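Local coordinates for protein Uly1 (Catenovulum maritimum, PDB 7DRQ) that acts as an ulvan lyase of polysaccharide lyase family 24, probably cleaving ulvan by elimination, and binds calcium ions, at residues Q13-D18 against N44-H49; G68-H73 against G100-G105; D225-F230 against F243-V248. All coordinates share one frame; numbering follows the deposited sequence.

The three contacts follow one another along the chain, each closing before the next opens. Contacts 1 and 2 are neighbours on one side of the molecule, with centres 11 Å apart. They touch directly: Phe17 CZ lies 3.4 Å from Gly105 CA, and Leu15 packs on Gly68. Contact 1 joins the end of strand 3-15 to the loop before strand 53-56. Contact 2 joins the loop between strands 59-65 and 73-80 to the turn that leads into strand 104-105. Contact 3 pairs strands 225-234 and 239-245, with its centre about 29 Å from that of contact 1. The fold is consistent with a beta-propeller, and contacts 1 and 3 lie on opposite sides of its centre.

Contact 1 of 3, residues Q13-D18 against N44-H49; sequences QALFFD and NAIAPH
Phe17 and Asn44 make the one direct hydrogen bond between the segments, which run in nearly opposite directions. Phe17 N donates to Asn44 O over 3.0 Å, at an N-H...O angle of 159°. A second polar link goes through water. Water 1 donates to Leu15 O at 2.7 Å and accepts from Ala47 N at 3.0 Å.

Phe16 meets the same asparagine with its ring. CG is anti to the backbone N (chi1 -175°), and the ring lies beside the Asn44 side chain, pointing the same way. Ring and amide planes are 48° apart. Phe16 CZ comes to 3.6 Å from Asn44 CG, while Asn44 O sits over one face, toward the rim.

The remaining contacts are apolar. Phe17 CZ touches Ile46 CB at 3.8 Å, and Ile46 CG2 also approaches Leu15 CD2. Phe16 CE1 meets Ala45 CB at 3.9 Å. Ala14 and Ala47 meet CB to CB at 4.3 Å.

Arg470 makes a cation-pi contact with Phe16, and a classic beta bulge at Gln13 and Ala14 faces it. Strand 3-15 pairs with 469-478, so N- and C-terminal strands share one sheet, consistent with beta-propeller ring closure. Ile46 and Ala47 rest on strand 59-65.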
# COMPACT_ATOMS: atom_id res chain seq x y z
N GLN A 13 -18.34 5.32 11.78
CA GLN A 13 -17.40 5.72 12.82
C GLN A 13 -15.95 5.58 12.37
O GLN A 13 -15.07 5.37 13.21
CB GLN A 13 -17.63 4.91 14.09
CG GLN A 13 -19.04 4.96 14.62
CD GLN A 13 -19.06 4.99 16.14
OE1 GLN A 13 -18.37 4.21 16.79
NE2 GLN A 13 -19.85 5.90 16.71
N ALA A 14 -15.68 5.67 11.07
CA ALA A 14 -14.30 5.58 10.59
C ALA A 14 -13.51 6.81 11.00
O ALA A 14 -13.99 7.95 10.88
CB ALA A 14 -14.26 5.42 9.07
N LEU A 15 -12.30 6.59 11.50
CA LEU A 15 -11.48 7.69 12.00
C LEU A 15 -11.05 8.62 10.86
O LEU A 15 -10.65 8.17 9.78
CB LEU A 15 -10.25 7.14 12.72
CG LEU A 15 -9.23 8.19 13.20
CD1 LEU A 15 -9.86 9.11 14.25
CD2 LEU A 15 -7.97 7.52 13.76
N PHE A 16 -11.12 9.92 11.12
CA PHE A 16 -10.69 10.93 10.18
C PHE A 16 -9.97 12.04 10.94
O PHE A 16 -10.38 12.38 12.05
CB PHE A 16 -11.87 11.51 9.40
CG PHE A 16 -11.50 12.47 8.33
CD1 PHE A 16 -11.14 12.02 7.07
CD2 PHE A 16 -11.54 13.84 8.56
CE1 PHE A 16 -10.80 12.92 6.06
CE2 PHE A 16 -11.20 14.74 7.57
CZ PHE A 16 -10.83 14.29 6.32
N PHE A 17 -8.91 12.58 10.36
CA PHE A 17 -8.13 13.63 11.00
C PHE A 17 -8.72 14.97 10.59
O PHE A 17 -8.38 15.52 9.54
CB PHE A 17 -6.66 13.50 10.63
CG PHE A 17 -6.10 12.12 10.86
CD1 PHE A 17 -6.48 11.39 11.98
CD2 PHE A 17 -5.21 11.55 9.97
CE1 PHE A 17 -5.96 10.12 12.20
CE2 PHE A 17 -4.68 10.28 10.19
CZ PHE A 17 -5.07 9.57 11.30
N ASP A 18 -9.60 15.51 11.43
CA ASP A 18 -10.39 16.69 11.09
C ASP A 18 -9.70 18.00 11.44
O ASP A 18 -10.32 19.06 11.32
CB ASP A 18 -11.75 16.62 11.78
CG ASP A 18 -11.66 16.73 13.29
OD1 ASP A 18 -10.69 16.20 13.90
OD2 ASP A 18 -12.56 17.35 13.88
N ASN A 44 -4.92 13.43 5.68
CA ASN A 44 -5.94 13.54 6.71
C ASN A 44 -6.87 12.33 6.75
O ASN A 44 -7.74 12.27 7.62
CB ASN A 44 -6.75 14.84 6.54
CG ASN A 44 -7.48 14.93 5.21
OD1 ASN A 44 -7.59 13.95 4.47
ND2 ASN A 44 -8.01 16.12 4.91
N ALA A 45 -6.67 11.34 5.87
CA ALA A 45 -7.62 10.22 5.73
C ALA A 45 -6.86 8.90 5.85
O ALA A 45 -6.18 8.48 4.91
CB ALA A 45 -8.37 10.32 4.40
N ILE A 46 -6.97 8.26 7.02
CA ILE A 46 -6.33 6.97 7.26
C ILE A 46 -7.26 5.80 6.96
O ILE A 46 -6.83 4.64 7.02
CB ILE A 46 -5.81 6.92 8.72
CG1 ILE A 46 -4.71 5.87 8.88
CG2 ILE A 46 -6.98 6.73 9.71
CD1 ILE A 46 -3.86 6.06 10.14
N ALA A 47 -8.52 6.07 6.63
CA ALA A 47 -9.51 5.04 6.32
C ALA A 47 -10.48 5.52 5.24
O ALA A 47 -11.13 6.56 5.41
CB ALA A 47 -10.28 4.65 7.59
N PRO A 48 -10.60 4.81 4.11
CA PRO A 48 -9.83 3.63 3.72
C PRO A 48 -8.47 4.03 3.18
O PRO A 48 -8.36 4.98 2.40
CB PRO A 48 -10.70 2.98 2.64
CG PRO A 48 -11.40 4.13 2.01
CD PRO A 48 -11.55 5.21 3.06
N HIS A 49 -7.43 3.32 3.59
CA HIS A 49 -6.07 3.68 3.22
C HIS A 49 -5.17 2.48 3.45
O HIS A 49 -5.35 1.74 4.42
CB HIS A 49 -5.58 4.88 4.03
CG HIS A 49 -4.42 5.59 3.42
ND1 HIS A 49 -4.43 6.03 2.12
CD2 HIS A 49 -3.23 5.98 3.95
CE1 HIS A 49 -3.28 6.65 1.86
NE2 HIS A 49 -2.55 6.63 2.96
O HOH W 1 -10.17 8.58 7.15

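Contact 2 of 3, residues G68-H73 against G100-G105; sequences GILDRH and GRWWVG
Trp102 projects from its turn and fills the hollow formed by Ile69, Leu70 and Arg72. Its CG takes the position between the backbone N and the carbonyl carbon (chi1 49°), and the indole reaches across to the loop.

Arg72 forms one wall of the hollow. Its guanidinium plane is tilted only 22° from that of the indole. Trp102 CE3 lies over one face of the guanidinium, 3.4 Å from Arg72 NH1. The rest of the group spreads back toward Trp102 CB, which is 3.7 Å from Arg72 NE. On the other side, Trp103 CE3 lies over the centre of the Trp102 indole, 3.5 Å above its plane, so the indole is sandwiched between Trp103 and the arginine.

The benzene end of the indole meets two aliphatic bumps. Ile69 CG1 touches Trp102 CZ3 at 4.0 Å, and Leu70 CD2 touches Trp102 CH2 at 4.1 Å. Ile69 CD1 reaches further, to Trp103 CB at 4.1 Å.

The guanidinium is fixed from within its own loop. Arg72 NH1 donates to Ile69 O over 2.8 Å at 163°, close to the guanidinium plane. Arg72 NE bonds to His95 O, which gives the group a second hold. The side chain of Arg72 is about 10 Å from that of Lys185, a calcium ligand.

The type I turn from Arg101 to Val104 presents Trp102 to the loop 68-73. That loop joins strands 59-65 and 73-80, adjacent and antiparallel in one four-stranded sheet, as in a beta-propeller blade.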
# COMPACT_ATOMS: atom_id res chain seq x y z
N GLY A 68 -13.68 8.54 17.55
CA GLY A 68 -12.82 9.66 17.18
C GLY A 68 -11.44 9.65 17.80
O GLY A 68 -10.84 8.59 18.01
N ILE A 69 -10.93 10.86 18.10
CA ILE A 69 -9.54 11.04 18.53
C ILE A 69 -9.24 10.29 19.82
O ILE A 69 -8.10 9.92 20.07
CB ILE A 69 -9.24 12.55 18.67
CG1 ILE A 69 -7.75 12.79 18.92
CG2 ILE A 69 -10.08 13.17 19.79
CD1 ILE A 69 -7.38 14.27 18.89
N LEU A 70 -10.26 10.03 20.65
CA LEU A 70 -10.03 9.34 21.91
C LEU A 70 -10.21 7.83 21.80
O LEU A 70 -10.03 7.12 22.79
CB LEU A 70 -10.96 9.90 23.00
CG LEU A 70 -10.78 11.38 23.34
CD1 LEU A 70 -11.61 11.76 24.57
CD2 LEU A 70 -9.30 11.74 23.52
N ASP A 71 -10.55 7.33 20.61
CA ASP A 71 -10.82 5.92 20.39
C ASP A 71 -9.65 5.32 19.62
O ASP A 71 -8.71 4.79 20.21
CB ASP A 71 -12.15 5.76 19.65
CG ASP A 71 -12.64 4.33 19.60
OD1 ASP A 71 -11.89 3.44 19.14
OD2 ASP A 71 -13.79 4.09 20.00
N ARG A 72 -9.69 5.45 18.29
CA ARG A 72 -8.58 5.11 17.39
C ARG A 72 -8.30 3.61 17.34
O ARG A 72 -7.21 3.21 16.92
CB ARG A 72 -7.29 5.86 17.77
CG ARG A 72 -7.49 7.35 18.11
CD ARG A 72 -6.16 8.01 18.51
NE ARG A 72 -5.39 7.23 19.48
CZ ARG A 72 -5.57 7.27 20.80
NH1 ARG A 72 -6.51 8.04 21.32
NH2 ARG A 72 -4.82 6.53 21.61
N HIS A 73 -9.25 2.76 17.71
CA HIS A 73 -8.96 1.33 17.77
C HIS A 73 -8.84 0.72 16.38
O HIS A 73 -9.51 1.14 15.43
CB HIS A 73 -10.04 0.58 18.54
CG HIS A 73 -9.88 0.67 20.03
ND1 HIS A 73 -9.16 -0.26 20.75
CD2 HIS A 73 -10.36 1.56 20.93
CE1 HIS A 73 -9.19 0.06 22.03
NE2 HIS A 73 -9.90 1.16 22.17
N GLY A 100 4.22 8.12 18.44
CA GLY A 100 3.62 8.02 19.75
C GLY A 100 2.70 9.16 20.12
O GLY A 100 1.92 9.03 21.07
N ARG A 101 2.78 10.29 19.40
CA ARG A 101 1.92 11.45 19.65
C ARG A 101 0.60 11.16 18.98
O ARG A 101 0.37 11.53 17.82
CB ARG A 101 2.56 12.73 19.13
CG ARG A 101 3.72 13.23 19.99
CD ARG A 101 5.01 12.44 19.74
NE ARG A 101 6.18 13.23 20.13
CZ ARG A 101 7.43 12.75 20.17
NH1 ARG A 101 7.67 11.49 19.82
NH2 ARG A 101 8.44 13.54 20.53
N TRP A 102 -0.29 10.51 19.72
CA TRP A 102 -1.48 9.90 19.12
C TRP A 102 -2.49 10.94 18.67
O TRP A 102 -3.40 10.59 17.91
CB TRP A 102 -2.12 8.93 20.11
CG TRP A 102 -2.32 9.51 21.49
CD1 TRP A 102 -1.50 9.36 22.57
CD2 TRP A 102 -3.41 10.34 21.92
NE1 TRP A 102 -2.01 10.05 23.65
CE2 TRP A 102 -3.18 10.66 23.28
CE3 TRP A 102 -4.55 10.85 21.29
CZ2 TRP A 102 -4.05 11.46 24.02
CZ3 TRP A 102 -5.42 11.65 22.03
CH2 TRP A 102 -5.16 11.94 23.38
N TRP A 103 -2.37 12.19 19.11
CA TRP A 103 -3.23 13.27 18.65
C TRP A 103 -2.76 13.89 17.34
O TRP A 103 -3.39 14.84 16.85
CB TRP A 103 -3.34 14.36 19.74
CG TRP A 103 -1.97 14.87 20.10
CD1 TRP A 103 -1.33 15.92 19.53
CD2 TRP A 103 -1.07 14.32 21.07
NE1 TRP A 103 -0.08 16.07 20.09
CE2 TRP A 103 0.10 15.10 21.04
CE3 TRP A 103 -1.14 13.24 21.96
CZ2 TRP A 103 1.20 14.84 21.87
CZ3 TRP A 103 -0.05 12.98 22.79
CH2 TRP A 103 1.11 13.79 22.73
N VAL A 104 -1.68 13.39 16.74
CA VAL A 104 -1.27 13.79 15.40
C VAL A 104 -1.42 12.58 14.49
O VAL A 104 -0.64 11.62 14.59
CB VAL A 104 0.16 14.34 15.35
CG1 VAL A 104 0.50 14.74 13.92
CG2 VAL A 104 0.30 15.53 16.28
N GLY A 105 -2.39 12.64 13.58
CA GLY A 105 -2.68 11.50 12.73
C GLY A 105 -1.56 11.23 11.73
O GLY A 105 -0.94 12.15 11.19

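Contact 3 of 3, residues D225-F230 against F243-V248; sequences DGRVVF and FKSFNV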
# COMPACT_ATOMS: atom_id res chain seq x y z
N ASP A 225 18.47 5.70 2.57
CA ASP A 225 19.08 4.37 2.54
C ASP A 225 17.93 3.40 2.81
O ASP A 225 17.62 3.12 3.97
CB ASP A 225 20.19 4.24 3.57
CG ASP A 225 21.00 2.96 3.43
OD1 ASP A 225 20.99 2.33 2.35
OD2 ASP A 225 21.68 2.58 4.41
N GLY A 226 17.29 2.94 1.75
CA GLY A 226 16.07 2.16 1.89
C GLY A 226 16.03 0.99 0.93
O GLY A 226 16.55 1.05 -0.18
N ARG A 227 15.37 -0.09 1.37
CA ARG A 227 15.22 -1.28 0.55
C ARG A 227 13.81 -1.81 0.68
O ARG A 227 13.08 -1.47 1.62
CB ARG A 227 16.22 -2.39 0.93
CG ARG A 227 16.11 -2.89 2.36
CD ARG A 227 16.94 -4.17 2.55
NE ARG A 227 17.03 -4.56 3.95
CZ ARG A 227 18.09 -5.14 4.50
NH1 ARG A 227 19.16 -5.39 3.76
NH2 ARG A 227 18.08 -5.47 5.78
N VAL A 228 13.42 -2.63 -0.29
CA VAL A 228 12.22 -3.45 -0.19
C VAL A 228 12.64 -4.83 0.29
O VAL A 228 13.58 -5.42 -0.26
CB VAL A 228 11.47 -3.53 -1.53
CG1 VAL A 228 10.41 -4.64 -1.49
CG2 VAL A 228 10.80 -2.18 -1.83
N VAL A 229 11.96 -5.33 1.33
CA VAL A 229 12.16 -6.69 1.83
C VAL A 229 10.84 -7.43 1.67
O VAL A 229 9.77 -6.82 1.75
CB VAL A 229 12.64 -6.73 3.29
CG1 VAL A 229 14.04 -6.08 3.43
CG2 VAL A 229 11.64 -6.05 4.22
N PHE A 230 10.93 -8.73 1.42
CA PHE A 230 9.71 -9.52 1.24
C PHE A 230 9.92 -10.92 1.80
O PHE A 230 11.04 -11.43 1.86
CB PHE A 230 9.27 -9.58 -0.23
CG PHE A 230 10.24 -10.28 -1.16
CD1 PHE A 230 11.42 -9.66 -1.56
CD2 PHE A 230 9.96 -11.54 -1.65
CE1 PHE A 230 12.31 -10.30 -2.42
CE2 PHE A 230 10.83 -12.20 -2.51
CZ PHE A 230 12.01 -11.58 -2.89
N PHE A 243 12.72 -12.31 6.07
CA PHE A 243 12.67 -11.26 5.06
C PHE A 243 13.87 -11.37 4.12
O PHE A 243 15.00 -11.62 4.56
CB PHE A 243 12.67 -9.88 5.71
CG PHE A 243 11.29 -9.30 5.95
CD1 PHE A 243 10.34 -9.27 4.93
CD2 PHE A 243 10.97 -8.78 7.19
CE1 PHE A 243 9.09 -8.72 5.16
CE2 PHE A 243 9.71 -8.24 7.43
CZ PHE A 243 8.77 -8.21 6.41
N LYS A 244 13.62 -11.18 2.83
CA LYS A 244 14.65 -11.23 1.80
C LYS A 244 14.71 -9.88 1.11
O LYS A 244 13.68 -9.29 0.78
CB LYS A 244 14.33 -12.34 0.79
CG LYS A 244 15.30 -12.43 -0.38
CD LYS A 244 15.08 -13.68 -1.21
CE LYS A 244 15.56 -14.92 -0.47
NZ LYS A 244 17.02 -14.84 -0.16
N SER A 245 15.93 -9.38 0.87
CA SER A 245 16.10 -8.05 0.28
C SER A 245 15.97 -8.10 -1.23
O SER A 245 16.69 -8.84 -1.91
CB SER A 245 17.48 -7.50 0.65
OG SER A 245 17.60 -7.40 2.04
N PHE A 246 15.06 -7.29 -1.78
CA PHE A 246 15.07 -7.08 -3.22
C PHE A 246 16.29 -6.26 -3.64
O PHE A 246 16.92 -6.56 -4.67
CB PHE A 246 13.80 -6.37 -3.70
CG PHE A 246 13.93 -5.89 -5.12
CD1 PHE A 246 13.81 -6.79 -6.16
CD2 PHE A 246 14.28 -4.58 -5.40
CE1 PHE A 246 13.98 -6.38 -7.47
CE2 PHE A 246 14.46 -4.17 -6.72
CZ PHE A 246 14.31 -5.07 -7.74
N ASN A 247 16.61 -5.22 -2.88
CA ASN A 247 17.79 -4.39 -3.10
C ASN A 247 18.52 -4.23 -1.78
O ASN A 247 17.96 -4.44 -0.70
CB ASN A 247 17.43 -3.02 -3.74
CG ASN A 247 16.63 -2.13 -2.80
OD1 ASN A 247 15.53 -2.48 -2.36
ND2 ASN A 247 17.17 -0.95 -2.50
N VAL A 248 19.80 -3.86 -1.86
CA VAL A 248 20.63 -3.79 -0.66
C VAL A 248 20.35 -2.50 0.11
O VAL A 248 19.82 -1.52 -0.42
CB VAL A 248 22.12 -3.89 -1.01
CG1 VAL A 248 22.39 -5.14 -1.85
CG2 VAL A 248 22.57 -2.62 -1.75
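Phe230 and Lys244 form an antiparallel hydrogen-bonded pair. Phe230 N donates to Lys244 O at 2.9 Å, and Lys244 N returns a bond to Phe230 O at 2.8 Å. Val229 and Ser245 follow as a non-hydrogen-bonded pair, where Val229 CA makes a C-H...O contact with Lys244 O at 3.2 Å. Phe246 N then donates to Val228 O at 2.8 Å. Strands 225-234 and 239-245 form a beta hairpin, with 239-245 the outer strand of a four-stranded antiparallel sheet.

Beyond this point a side chain takes over. Asn247 places CG between its backbone N and carbonyl carbon (chi1 67°), and its amide fills the role of a peptide. Asn247 OD1 accepts from Val228 N at 3.0 Å and 160°. Asn247 ND2 donates to a lone pair of Gly226 O at 3.1 Å.

Apolar contacts lie on both faces. On the Val229 face, CG2 sits over the Phe243 ring in a CH-pi contact, 3.7 Å from the centroid and 18° off the normal. On the other face, the Phe230 ring lies beside the Lys244 chain, which points the same way, with Lys244 CB over the ring toward its rim.

Ser245 OG lies over one face of the Arg227 guanidinium, without a hydrogen bond. The arginine instead bonds through NH2 to Gln220 on the adjacent strand.

An alanine in place of Asn247 would probably leave Val228 N and Gly226 O without these mates and weaken the pairing there.

The pairing is carried past the end of strand 239-245 by one side-chain amide, which uses both its donor and its acceptor. Asn247 O is buried without a polar partner in the model, so not every polar group here is satisfied.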